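Local coordinates for RagB/SusD domain protein (Flavobacterium johnsoniae, PDB 5J90), which binds chitin as a SusD homolog and probably serves at the outer membrane as a lipoprotein of a chitin-utilization system, at residues Thr224-Ala229 against Arg345-Gly350; Ala203-Leu208 against Phe234-Val239; Thr77-Leu82 against Leu451-Gly456. All coordinates share one frame; numbering follows the deposited sequence.

Contact 1: Thr224-Ala229 against Arg345-Gly350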
ATOM      1  N   THR A 224     -11.950  -2.553  16.085  1.00  8.90           N
ATOM      2  CA  THR A 224     -12.566  -1.634  17.024  1.00 10.43           C
ATOM      3  C   THR A 224     -13.886  -1.081  16.472  1.00  8.91           C
ATOM      4  O   THR A 224     -14.925  -1.108  17.142  1.00 10.08           O
ATOM      5  CB  THR A 224     -11.609  -0.486  17.380  1.00 11.38           C
ATOM      6  OG1 THR A 224     -10.473  -1.022  18.082  1.00 13.96           O
ATOM      7  CG2 THR A 224     -12.314   0.546  18.239  1.00 14.47           C
ATOM      8  N   GLU A 225     -13.854  -0.590  15.240  1.00  8.60           N
ATOM      9  CA  GLU A 225     -15.043   0.032  14.671  1.00  7.96           C
ATOM     10  C   GLU A 225     -16.114  -1.005  14.312  1.00  8.60           C
ATOM     11  O   GLU A 225     -17.304  -0.753  14.493  1.00  9.61           O
ATOM     12  CB  GLU A 225     -14.667   0.906  13.469  1.00  8.58           C
ATOM     13  CG  GLU A 225     -13.811   2.115  13.847  1.00  9.21           C
ATOM     14  CD  GLU A 225     -14.543   3.165  14.671  1.00  9.74           C
ATOM     15  OE1 GLU A 225     -15.784   3.155  14.716  1.00 11.57           O
ATOM     16  OE2 GLU A 225     -13.864   4.037  15.262  1.00 14.80           O
ATOM     17  N   ALA A 226     -15.700  -2.186  13.862  1.00  8.60           N
ATOM     18  CA  ALA A 226     -16.667  -3.242  13.536  1.00  8.26           C
ATOM     19  C   ALA A 226     -17.387  -3.718  14.793  1.00  9.09           C
ATOM     20  O   ALA A 226     -18.607  -3.895  14.819  1.00  9.55           O
ATOM     21  CB  ALA A 226     -15.973  -4.416  12.864  1.00  9.48           C
ATOM     22  N   GLU A 227     -16.621  -3.917  15.856  1.00  9.14           N
ATOM     23  CA  GLU A 227     -17.230  -4.349  17.108  1.00 10.04           C
ATOM     24  C   GLU A 227     -18.138  -3.271  17.713  1.00  9.14           C
ATOM     25  O   GLU A 227     -19.191  -3.593  18.254  1.00  9.82           O
ATOM     26  CB  GLU A 227     -16.163  -4.870  18.081  1.00 10.43           C
ATOM     27  CG  GLU A 227     -15.593  -6.188  17.579  1.00 10.55           C
ATOM     28  CD  GLU A 227     -14.562  -6.821  18.480  1.00 11.59           C
ATOM     29  OE1 GLU A 227     -13.900  -6.097  19.251  1.00 14.28           O
ATOM     30  OE2 GLU A 227     -14.410  -8.054  18.389  1.00 11.35           O
ATOM     31  N   LYS A 228     -17.763  -1.997  17.582  1.00  9.43           N
ATOM     32  CA  LYS A 228     -18.634  -0.895  18.003  1.00  9.89           C
ATOM     33  C   LYS A 228     -19.992  -0.940  17.287  1.00 10.30           C
ATOM     34  O   LYS A 228     -21.041  -0.743  17.907  1.00 10.29           O
ATOM     35  CB  LYS A 228     -17.974   0.465  17.720  1.00 11.16           C
ATOM     36  CG  LYS A 228     -16.980   0.942  18.757  1.00 15.58           C
ATOM     37  CD  LYS A 228     -16.196   2.183  18.274  1.00 13.81           C
ATOM     38  CE  LYS A 228     -17.107   3.334  17.891  1.00 14.03           C
ATOM     39  NZ  LYS A 228     -16.294   4.482  17.357  1.00 12.46           N
ATOM     40  N   ALA A 229     -19.960  -1.193  15.983  1.00  9.55           N
ATOM     41  CA  ALA A 229     -21.183  -1.222  15.176  1.00  9.28           C
ATOM     42  C   ALA A 229     -22.179  -2.233  15.722  1.00 10.96           C
ATOM     43  O   ALA A 229     -23.379  -1.950  15.852  1.00 11.70           O
ATOM     44  CB  ALA A 229     -20.846  -1.541  13.715  1.00 10.36           C
ATOM     45  N   ARG A 345     -12.802 -13.658  11.264  1.00 10.89           N
ATOM     46  CA  ARG A 345     -11.659 -12.965  11.842  1.00 12.17           C
ATOM     47  C   ARG A 345     -11.619 -13.035  13.369  1.00 11.31           C
ATOM     48  O   ARG A 345     -10.694 -12.523  13.999  1.00 12.87           O
ATOM     49  CB  ARG A 345     -11.629 -11.508  11.357  1.00 10.13           C
ATOM     50  CG  ARG A 345     -11.503 -11.416   9.842  1.00  9.90           C
ATOM     51  CD  ARG A 345     -11.417  -9.969   9.344  1.00  9.48           C
ATOM     52  NE  ARG A 345     -11.365  -9.950   7.885  1.00  9.21           N
ATOM     53  CZ  ARG A 345     -10.270 -10.213   7.175  1.00  9.83           C
ATOM     54  NH1 ARG A 345      -9.121 -10.480   7.780  1.00 11.19           N
ATOM     55  NH2 ARG A 345     -10.322 -10.216   5.859  1.00  9.66           N
ATOM     56  N   GLY A 346     -12.616 -13.683  13.967  1.00 10.56           N
ATOM     57  CA  GLY A 346     -12.646 -13.850  15.413  1.00 12.02           C
ATOM     58  C   GLY A 346     -13.258 -12.686  16.176  1.00 11.89           C
ATOM     59  O   GLY A 346     -13.112 -12.578  17.392  1.00 13.21           O
ATOM     60  N   TRP A 347     -13.949 -11.797  15.465  1.00  9.55           N
ATOM     61  CA  TRP A 347     -14.507 -10.604  16.091  1.00  9.75           C
ATOM     62  C   TRP A 347     -15.883 -10.844  16.712  1.00  9.25           C
ATOM     63  O   TRP A 347     -16.565 -11.811  16.366  1.00 10.69           O
ATOM     64  CB  TRP A 347     -14.616  -9.478  15.061  1.00 10.34           C
ATOM     65  CG  TRP A 347     -13.318  -9.061  14.443  1.00 10.88           C
ATOM     66  CD1 TRP A 347     -12.053  -9.429  14.817  1.00 12.62           C
ATOM     67  CD2 TRP A 347     -13.166  -8.182  13.326  1.00 10.21           C
ATOM     68  NE1 TRP A 347     -11.123  -8.820  14.003  1.00 12.86           N
ATOM     69  CE2 TRP A 347     -11.783  -8.053  13.078  1.00 11.18           C
ATOM     70  CE3 TRP A 347     -14.070  -7.484  12.512  1.00 10.22           C
ATOM     71  CZ2 TRP A 347     -11.283  -7.257  12.045  1.00 11.75           C
ATOM     72  CZ3 TRP A 347     -13.564  -6.689  11.489  1.00  9.70           C
ATOM     73  CH2 TRP A 347     -12.190  -6.592  11.262  1.00 10.47           C
ATOM     74  N   ASN A 348     -16.294  -9.944  17.598  1.00 10.03           N
ATOM     75  CA  ASN A 348     -17.565 -10.082  18.312  1.00 10.93           C
ATOM     76  C   ASN A 348     -18.742  -9.658  17.453  1.00 11.01           C
ATOM     77  O   ASN A 348     -19.185  -8.503  17.522  1.00 11.90           O
ATOM     78  CB  ASN A 348     -17.559  -9.246  19.592  1.00 13.68           C
ATOM     79  CG  ASN A 348     -16.622  -9.784  20.640  1.00 20.69           C
ATOM     80  OD1 ASN A 348     -16.216 -10.946  20.589  1.00 22.00           O
ATOM     81  ND2 ASN A 348     -16.286  -8.945  21.613  1.00 20.09           N
ATOM     82  N   MET A 349     -19.251 -10.601  16.666  1.00  9.84           N
ATOM     83  CA  MET A 349     -20.243 -10.294  15.638  1.00  9.68           C
ATOM     84  C   MET A 349     -21.638 -10.841  15.924  1.00 13.79           C
ATOM     85  O   MET A 349     -22.585 -10.466  15.251  1.00 13.81           O
ATOM     86  CB  MET A 349     -19.773 -10.824  14.278  1.00 10.56           C
ATOM     87  CG  MET A 349     -18.504 -10.162  13.750  1.00  9.60           C
ATOM     88  SD  MET A 349     -18.765  -8.453  13.178  1.00 10.93           S
ATOM     89  CE  MET A 349     -18.080  -7.508  14.540  1.00 11.37           C
ATOM     90  N   GLY A 350     -21.774 -11.732  16.903  1.00 11.48           N
ATOM     91  CA  GLY A 350     -23.050 -12.387  17.144  1.00 11.58           C
ATOM     92  C   GLY A 350     -23.280 -13.451  16.091  1.00 17.26           C
ATOM     93  O   GLY A 350     -23.763 -13.169  14.991  1.00 22.90           O
TER
HETATM   94  O   HOH W   1     -19.344  -6.236  19.227  1.00 12.14           O

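Contact 2: Ala203-Leu208 against Phe234-Val239. With EDO (1,2-ethanediol), chain F.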
ATOM      1  N   ALA A 203     -26.638   3.759  10.340  1.00  8.68           N
ATOM      2  CA  ALA A 203     -25.321   4.303  10.660  1.00  8.68           C
ATOM      3  C   ALA A 203     -24.392   3.228  11.226  1.00  8.76           C
ATOM      4  O   ALA A 203     -23.214   3.177  10.863  1.00  8.96           O
ATOM      5  CB  ALA A 203     -25.435   5.478  11.635  1.00  9.83           C
ATOM      6  N   ASN A 204     -24.902   2.377  12.120  1.00  8.40           N
ATOM      7  CA  ASN A 204     -24.097   1.283  12.657  1.00  7.84           C
ATOM      8  C   ASN A 204     -23.628   0.348  11.543  1.00  7.94           C
ATOM      9  O   ASN A 204     -22.473  -0.109  11.535  1.00  8.05           O
ATOM     10  CB  ASN A 204     -24.895   0.463  13.681  1.00  8.85           C
ATOM     11  CG  ASN A 204     -25.283   1.258  14.918  1.00 10.48           C
ATOM     12  OD1 ASN A 204     -24.628   2.233  15.292  1.00  9.59           O
ATOM     13  ND2 ASN A 204     -26.354   0.821  15.576  1.00 10.15           N
ATOM     14  N   THR A 205     -24.519   0.045  10.601  1.00  7.61           N
ATOM     15  CA  THR A 205     -24.188  -0.897   9.542  1.00  7.05           C
ATOM     16  C   THR A 205     -23.173  -0.277   8.570  1.00  7.55           C
ATOM     17  O   THR A 205     -22.261  -0.952   8.092  1.00  8.00           O
ATOM     18  CB  THR A 205     -25.450  -1.345   8.784  1.00  7.90           C
ATOM     19  OG1 THR A 205     -26.447  -1.748   9.732  1.00  8.93           O
ATOM     20  CG2 THR A 205     -25.138  -2.531   7.877  1.00 10.49           C
ATOM     21  N   LEU A 206     -23.325   1.018   8.309  1.00  7.66           N
ATOM     22  CA  LEU A 206     -22.363   1.761   7.497  1.00  8.63           C
ATOM     23  C   LEU A 206     -20.995   1.772   8.186  1.00  8.17           C
ATOM     24  O   LEU A 206     -19.966   1.581   7.521  1.00  7.84           O
ATOM     25  CB  LEU A 206     -22.883   3.182   7.266  1.00  9.20           C
ATOM     26  CG  LEU A 206     -22.065   4.154   6.422  1.00  8.80           C
ATOM     27  CD1 LEU A 206     -21.664   3.540   5.095  1.00 10.64           C
ATOM     28  CD2 LEU A 206     -22.861   5.449   6.219  1.00  9.98           C
ATOM     29  N   ARG A 207     -20.971   1.968   9.509  1.00  7.35           N
ATOM     30  CA  ARG A 207     -19.716   1.854  10.250  1.00  7.20           C
ATOM     31  C   ARG A 207     -19.074   0.478  10.037  1.00  7.88           C
ATOM     32  O   ARG A 207     -17.870   0.376   9.832  1.00  7.75           O
ATOM     33  CB  ARG A 207     -19.922   2.083  11.753  1.00  8.18           C
ATOM     34  CG  ARG A 207     -18.599   2.022  12.527  1.00  7.49           C
ATOM     35  CD  ARG A 207     -18.767   1.998  14.057  1.00  8.24           C
ATOM     36  NE  ARG A 207     -19.652   3.054  14.534  1.00  8.56           N
ATOM     37  CZ  ARG A 207     -19.336   4.344  14.612  1.00  8.82           C
ATOM     38  NH1 ARG A 207     -18.132   4.779  14.248  1.00  9.67           N
ATOM     39  NH2 ARG A 207     -20.252   5.211  15.045  1.00  9.56           N
ATOM     40  N   LEU A 208     -19.880  -0.578  10.098  1.00  7.86           N
ATOM     41  CA  LEU A 208     -19.362  -1.923   9.894  1.00  7.89           C
ATOM     42  C   LEU A 208     -18.768  -2.107   8.497  1.00  7.21           C
ATOM     43  O   LEU A 208     -17.695  -2.712   8.348  1.00  7.77           O
ATOM     44  CB  LEU A 208     -20.457  -2.965  10.185  1.00  8.12           C
ATOM     45  CG  LEU A 208     -20.077  -4.444  10.047  1.00  7.83           C
ATOM     46  CD1 LEU A 208     -18.930  -4.820  10.993  1.00  9.35           C
ATOM     47  CD2 LEU A 208     -21.297  -5.325  10.304  1.00  9.09           C
ATOM     48  N   PHE A 234     -28.792  -0.637  19.184  1.00  9.83           N
ATOM     49  CA  PHE A 234     -29.708  -1.003  18.108  1.00 11.38           C
ATOM     50  C   PHE A 234     -29.088  -1.971  17.096  1.00  9.64           C
ATOM     51  O   PHE A 234     -29.782  -2.517  16.228  1.00 11.17           O
ATOM     52  CB  PHE A 234     -30.260   0.253  17.421  1.00 11.73           C
ATOM     53  CG  PHE A 234     -30.931   1.204  18.372  1.00 11.93           C
ATOM     54  CD1 PHE A 234     -32.004   0.778  19.140  1.00 15.61           C
ATOM     55  CD2 PHE A 234     -30.479   2.502  18.532  1.00 13.00           C
ATOM     56  CE1 PHE A 234     -32.624   1.636  20.029  1.00 14.93           C
ATOM     57  CE2 PHE A 234     -31.096   3.364  19.420  1.00 16.46           C
ATOM     58  CZ  PHE A 234     -32.170   2.926  20.171  1.00 16.09           C
ATOM     59  N   GLY A 235     -27.781  -2.189  17.227  1.00  9.92           N
ATOM     60  CA  GLY A 235     -27.057  -3.099  16.350  1.00 10.52           C
ATOM     61  C   GLY A 235     -27.133  -2.764  14.872  1.00  9.25           C
ATOM     62  O   GLY A 235     -27.398  -1.622  14.483  1.00 11.46           O
ATOM     63  N   VAL A 236     -26.886  -3.773  14.047  1.00  9.42           N
ATOM     64  CA  VAL A 236     -26.888  -3.578  12.599  1.00  9.28           C
ATOM     65  C   VAL A 236     -28.163  -4.153  11.967  1.00  9.71           C
ATOM     66  O   VAL A 236     -29.010  -4.744  12.656  1.00 10.38           O
ATOM     67  CB  VAL A 236     -25.599  -4.130  11.939  1.00  9.97           C
ATOM     68  CG1 VAL A 236     -24.365  -3.404  12.495  1.00 10.63           C
ATOM     69  CG2 VAL A 236     -25.476  -5.650  12.114  1.00 10.57           C
ATOM     70  N   MET A 237     -28.333  -3.945  10.665  1.00  9.03           N
ATOM     71  CA  MET A 237     -29.530  -4.435   9.975  1.00  9.77           C
ATOM     72  C   MET A 237     -29.760  -5.921  10.225  1.00 10.12           C
ATOM     73  O   MET A 237     -28.814  -6.715  10.195  1.00 10.44           O
ATOM     74  CB  MET A 237     -29.402  -4.212   8.471  1.00  8.95           C
ATOM     75  CG  MET A 237     -29.272  -2.763   8.063  1.00  9.61           C
ATOM     76  SD  MET A 237     -29.049  -2.655   6.281  1.00  9.79           S
ATOM     77  CE  MET A 237     -28.825  -0.886   6.126  1.00 11.01           C
ATOM     78  N   LEU A 238     -31.026  -6.293  10.445  1.00 11.09           N
ATOM     79  CA  LEU A 238     -31.401  -7.690  10.671  1.00 11.11           C
ATOM     80  C   LEU A 238     -32.471  -8.188   9.709  1.00 11.86           C
ATOM     81  O   LEU A 238     -32.474  -9.350   9.328  1.00 13.02           O
ATOM     82  CB  LEU A 238     -31.906  -7.898  12.100  1.00 12.91           C
ATOM     83  CG  LEU A 238     -30.881  -7.819  13.223  1.00 15.73           C
ATOM     84  CD1 LEU A 238     -31.577  -8.152  14.531  1.00 17.43           C
ATOM     85  CD2 LEU A 238     -29.744  -8.785  12.958  1.00 19.02           C
ATOM     86  N   VAL A 239     -33.395  -7.309   9.337  1.00 12.45           N
ATOM     87  CA  VAL A 239     -34.493  -7.696   8.461  1.00 11.92           C
ATOM     88  C   VAL A 239     -34.520  -6.755   7.275  1.00 12.42           C
ATOM     89  O   VAL A 239     -33.929  -5.666   7.322  1.00 10.42           O
ATOM     90  CB  VAL A 239     -35.866  -7.689   9.185  1.00 12.87           C
ATOM     91  CG1 VAL A 239     -35.869  -8.693  10.336  1.00 15.65           C
ATOM     92  CG2 VAL A 239     -36.219  -6.293   9.676  1.00 13.84           C
TER
HETATM   93  C1  EDO F 604     -27.544  -7.988  15.933  1.00 31.00           C
HETATM   94  O1  EDO F 604     -28.606  -7.258  16.560  1.00 24.15           O
HETATM   95  C2  EDO F 604     -26.773  -7.071  14.992  1.00 21.21           C
HETATM   96  O2  EDO F 604     -26.054  -6.088  15.739  1.00 19.55           O

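Contact 3: Thr77-Leu82 against Leu451-Gly456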
ATOM      1  N   THR A  77     -13.916   0.913 -19.982  1.00 10.06           N
ATOM      2  CA  THR A  77     -14.056  -0.547 -19.977  1.00 10.77           C
ATOM      3  C   THR A  77     -12.805  -1.260 -20.485  1.00 10.20           C
ATOM      4  O   THR A  77     -12.613  -2.446 -20.210  1.00 10.84           O
ATOM      5  CB  THR A  77     -15.287  -1.054 -20.767  1.00  9.50           C
ATOM      6  OG1 THR A  77     -15.021  -1.007 -22.175  1.00 11.63           O
ATOM      7  CG2 THR A  77     -16.516  -0.205 -20.451  1.00 12.04           C
ATOM      8  N   THR A  78     -11.967  -0.538 -21.231  1.00 10.72           N
ATOM      9  CA  THR A  78     -10.687  -1.079 -21.694  1.00 10.23           C
ATOM     10  C   THR A  78      -9.521  -0.366 -21.006  1.00 12.02           C
ATOM     11  O   THR A  78      -8.385  -0.376 -21.487  1.00 11.63           O
ATOM     12  CB  THR A  78     -10.577  -1.021 -23.233  1.00 10.94           C
ATOM     13  OG1 THR A  78     -10.885   0.308 -23.675  1.00 11.82           O
ATOM     14  CG2 THR A  78     -11.575  -1.999 -23.870  1.00 12.71           C
ATOM     15  N   TYR A  79      -9.825   0.230 -19.856  1.00 10.68           N
ATOM     16  CA  TYR A  79      -8.830   0.787 -18.939  1.00 10.93           C
ATOM     17  C   TYR A  79      -8.100   2.017 -19.479  1.00 10.58           C
ATOM     18  O   TYR A  79      -7.006   2.354 -19.016  1.00 10.67           O
ATOM     19  CB  TYR A  79      -7.835  -0.280 -18.468  1.00 10.97           C
ATOM     20  CG  TYR A  79      -8.459  -1.445 -17.712  1.00  8.78           C
ATOM     21  CD1 TYR A  79      -9.787  -1.418 -17.296  1.00  9.27           C
ATOM     22  CD2 TYR A  79      -7.705  -2.575 -17.407  1.00 10.61           C
ATOM     23  CE1 TYR A  79     -10.348  -2.493 -16.594  1.00  9.79           C
ATOM     24  CE2 TYR A  79      -8.252  -3.644 -16.705  1.00  9.93           C
ATOM     25  CZ  TYR A  79      -9.571  -3.599 -16.300  1.00  8.65           C
ATOM     26  OH  TYR A  79     -10.122  -4.656 -15.614  1.00  9.69           O
ATOM     27  N   ALA A  80      -8.716   2.688 -20.449  1.00 10.91           N
ATOM     28  CA  ALA A  80      -8.315   4.035 -20.833  1.00 10.83           C
ATOM     29  C   ALA A  80      -9.278   4.981 -20.126  1.00 10.74           C
ATOM     30  O   ALA A  80     -10.365   5.277 -20.627  1.00 11.48           O
ATOM     31  CB  ALA A  80      -8.378   4.215 -22.366  1.00 12.16           C
ATOM     32  N   LEU A  81      -8.898   5.436 -18.938  1.00 10.37           N
ATOM     33  CA  LEU A  81      -9.829   6.231 -18.144  1.00 10.45           C
ATOM     34  C   LEU A  81     -10.115   7.549 -18.843  1.00 10.31           C
ATOM     35  O   LEU A  81      -9.186   8.253 -19.259  1.00 11.44           O
ATOM     36  CB  LEU A  81      -9.292   6.467 -16.726  1.00 10.78           C
ATOM     37  CG  LEU A  81      -9.031   5.213 -15.883  1.00  9.63           C
ATOM     38  CD1 LEU A  81      -8.689   5.601 -14.452  1.00 11.72           C
ATOM     39  CD2 LEU A  81     -10.234   4.281 -15.909  1.00 12.84           C
ATOM     40  N   LEU A  82     -11.396   7.875 -18.980  1.00 10.57           N
ATOM     41  CA  LEU A  82     -11.806   9.058 -19.738  1.00  9.85           C
ATOM     42  C   LEU A  82     -12.185  10.202 -18.809  1.00 10.51           C
ATOM     43  O   LEU A  82     -13.203  10.142 -18.112  1.00 10.15           O
ATOM     44  CB  LEU A  82     -12.956   8.724 -20.696  1.00 10.68           C
ATOM     45  CG  LEU A  82     -12.648   7.654 -21.751  1.00  9.32           C
ATOM     46  CD1 LEU A  82     -13.831   7.474 -22.699  1.00 11.55           C
ATOM     47  CD2 LEU A  82     -11.377   7.974 -22.547  1.00 11.94           C
ATOM     48  N   LEU A 451      -9.770  -8.360 -22.147  1.00 13.35           N
ATOM     49  CA  LEU A 451      -8.999  -8.858 -23.286  1.00 13.23           C
ATOM     50  C   LEU A 451      -8.266  -7.725 -23.984  1.00 15.81           C
ATOM     51  O   LEU A 451      -7.293  -7.962 -24.702  1.00 16.83           O
ATOM     52  CB  LEU A 451      -9.918  -9.565 -24.281  1.00 14.88           C
ATOM     53  CG  LEU A 451     -10.565 -10.827 -23.723  1.00 16.80           C
ATOM     54  CD1 LEU A 451     -11.553 -11.422 -24.727  1.00 18.60           C
ATOM     55  CD2 LEU A 451      -9.501 -11.839 -23.339  1.00 18.90           C
ATOM     56  N   LYS A 452      -8.742  -6.498 -23.781  1.00 12.94           N
ATOM     57  CA  LYS A 452      -8.113  -5.307 -24.338  1.00 14.45           C
ATOM     58  C   LYS A 452      -7.804  -4.324 -23.212  1.00 13.93           C
ATOM     59  O   LYS A 452      -8.687  -3.965 -22.424  1.00 13.17           O
ATOM     60  CB  LYS A 452      -9.028  -4.637 -25.372  1.00 16.00           C
ATOM     61  CG  LYS A 452      -9.338  -5.482 -26.612  1.00 16.01           C
ATOM     62  CD  LYS A 452      -8.069  -5.783 -27.398  1.00 18.77           C
ATOM     63  CE  LYS A 452      -8.369  -6.429 -28.743  1.00 25.18           C
ATOM     64  NZ  LYS A 452      -7.127  -6.582 -29.561  1.00 31.44           N
ATOM     65  N   ASN A 453      -6.552  -3.887 -23.148  1.00 14.10           N
ATOM     66  CA  ASN A 453      -6.081  -2.986 -22.102  1.00 14.11           C
ATOM     67  C   ASN A 453      -5.322  -1.838 -22.756  1.00 15.42           C
ATOM     68  O   ASN A 453      -4.171  -2.005 -23.171  1.00 16.61           O
ATOM     69  CB  ASN A 453      -5.186  -3.765 -21.129  1.00 13.05           C
ATOM     70  CG  ASN A 453      -4.692  -2.925 -19.951  1.00 13.86           C
ATOM     71  OD1 ASN A 453      -4.621  -1.694 -20.018  1.00 13.77           O
ATOM     72  ND2 ASN A 453      -4.314  -3.605 -18.876  1.00 14.23           N
ATOM     73  N   TYR A 454      -5.967  -0.678 -22.849  1.00 13.09           N
ATOM     74  CA  TYR A 454      -5.402   0.486 -23.524  1.00 16.15           C
ATOM     75  C   TYR A 454      -4.872   1.531 -22.539  1.00 13.79           C
ATOM     76  O   TYR A 454      -4.856   2.728 -22.835  1.00 18.25           O
ATOM     77  CB  TYR A 454      -6.452   1.117 -24.447  1.00 16.39           C
ATOM     78  CG  TYR A 454      -6.874   0.225 -25.595  1.00 16.17           C
ATOM     79  CD1 TYR A 454      -5.926  -0.362 -26.425  1.00 24.97           C
ATOM     80  CD2 TYR A 454      -8.212  -0.048 -25.837  1.00 16.86           C
ATOM     81  CE1 TYR A 454      -6.300  -1.183 -27.474  1.00 27.45           C
ATOM     82  CE2 TYR A 454      -8.598  -0.867 -26.887  1.00 19.35           C
ATOM     83  CZ  TYR A 454      -7.636  -1.434 -27.697  1.00 23.98           C
ATOM     84  OH  TYR A 454      -8.010  -2.253 -28.741  1.00 29.72           O
ATOM     85  N   SER A 455      -4.416   1.078 -21.373  1.00 13.79           N
ATOM     86  CA  SER A 455      -3.935   2.000 -20.343  1.00 13.73           C
ATOM     87  C   SER A 455      -2.485   2.427 -20.519  1.00 17.15           C
ATOM     88  O   SER A 455      -1.988   3.243 -19.749  1.00 18.85           O
ATOM     89  CB  SER A 455      -4.070   1.360 -18.967  1.00 12.63           C
ATOM     90  OG  SER A 455      -3.069   0.372 -18.774  1.00 12.25           O
ATOM     91  N   GLY A 456      -1.795   1.848 -21.494  1.00 16.35           N
ATOM     92  CA  GLY A 456      -0.392   2.171 -21.703  1.00 18.19           C
ATOM     93  C   GLY A 456       0.512   1.730 -20.568  1.00 19.98           C
ATOM     94  O   GLY A 456       1.597   2.287 -20.381  1.00 24.57           O
TER

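Contact 1: Thr224-Ala229 against Arg345-Gly350
E227 and A226, on one face of helix 219-231, meet W347, N348 and M349 in the loop that joins helices 332-344 and 353-368, within the helical SusD-like fold, whose family belongs to the TPR clan. The polar part is one direct bond: N348 N donates to E227 OE2 at 2.8 Å, with an N-H...O angle of 163°. The oxygen is approached on its anti side, 21° out of the carboxylate plane. OE2 also lies 3.4 Å from W347 CA, and the carboxylate and the N348 side-chain amide lie in planes 15° apart. E227 can span this gap because its chain is extended beyond CG, while its other oxygen, OE1, forms a salt bridge with K223 one turn earlier. The carboxylate is therefore held at both oxygens, which should limit its rotation. One water adds a second bridge between the backbones, donating to E227 O and to N348 O, each at 2.8 Å.

The apolar part lies beside it. A226 CB approaches W347 obliquely at the six-membered ring, 3.6 Å from CZ3. M349, bent at chi2 and chi3, lays its methyl CE 4.1 Å from A226 CB.

Farther out, the loop's entry is set by a Schellman motif ending helix 332-344, with G346 at positive phi; a side chain at these backbone angles would collide with the carbonyl O of R345. The W347 side chain also touches M212 of helix 196-213 and A222 of helix 219-231, whereas M349 O accepts from R339. Within the loop, one face of the indole is covered by R345, whose CB stands 3.8 Å above the ring plane, offset toward the rim.

Contact 2: Ala203-Leu208 against Phe234-Val239
The loop leaving helix 219-231 is tied here to helix 196-213, the helix just before it in the SusD-like fold, by side-chain-to-backbone bonds. N204 ND2 donates to G235 O at 2.9 Å, nearly straight at 166°; the acceptor lies nearly in the N204 amide plane, while the donor is tilted 33° from the carbonyl plane of G235. The same ND2 also bonds Q232 OE1, so one amide nitrogen serves both that side chain and the loop carbonyl. Replacing N204 by an alanine would probably leave G235 O and Q232 OE1 without this shared donor and let the loop shift against the helix.

One residue along, T205 OG1 accepts from M237 N at 3.0 Å, with an angle of 153°. OG1 stands beside the backbone N and anti to the carbonyl carbon, where it also bonds R201 O in the preceding helical turn. That hydroxyl is further packed by V236 CB and by M237 CG, each 3.4 Å away. V236 lies between the two polar grips and sends CG1 to within 4.2 Å of L208 CD2, extending the contact as apolar packing. On the loop's other side, V236 N donates to O2 of a bound 1,2-ethanediol, probably from the crystallisation liquor, at 3.0 Å.

Contact 3: Thr77-Leu82 against Leu451-Gly456
This is a loop-to-loop contact near the protein surface, joining the segment that leads into helix 83-108 to the long loop between helices 432-442 and 472-477. A single direct hydrogen bond crosses it: Y454 N donates to T78 O at 2.8 Å, almost straight at 171°. N453 CA makes a further CH...O approach to the same oxygen, at 3.5 Å.

Side chains pack around this bond. T78 and Y454 run alongside each other in the same direction, with T78 OG1 at the tyrosine ring edge, 3.5 Å from CD2; that hydroxyl is bonded to G73 O and N75 N in its own loop. Y79 presents its ring edge to the amide of N453, CD2 lying 3.8 Å from ND2 with the two planes 86° apart. N453 forms an Asx turn, its OD1 accepting from S455 N at 3.1 Å, while ND2 bonds I459 O and T461 OG1. A80 CB meets Y454 CB at 4.2 Å, and S455 CB comes to 3.1 Å from Y79 O.

The chemistry thus implies two loops joined by one nearly straight backbone bond, the sole direct hydrogen bond between the two segments, with each loop shaped by its own side-chain bonds. K452 O, buried here without a hydrogen-bond partner, has instead the CA-H of T78 as a neighbour, probably a weak compensation.

Overall arrangement
From the N terminus, 77-82 comes first, just ahead of helix 83-108, and meets 451-456 far along the chain; contact 3 thus closes a loop of 368 residues that encloses both others. Within it, 203-208 is followed by 224-229, then 234-239 and finally 345-350, so contacts 1 and 2 interleave. These two touch through consecutive helices 196-213 and 219-231, where E225 OE1 and R207 NH1 form a salt bridge at 2.9 Å; the centres of contacts 1 and 2 are about 12 Å apart. Together they tie that helix pair to the loop before strand 244-247 and to the loop between helices 332-344 and 353-368. Contact 3 lies on the opposite side of the chain's centre from both, about 39 Å from contact 1 between centres.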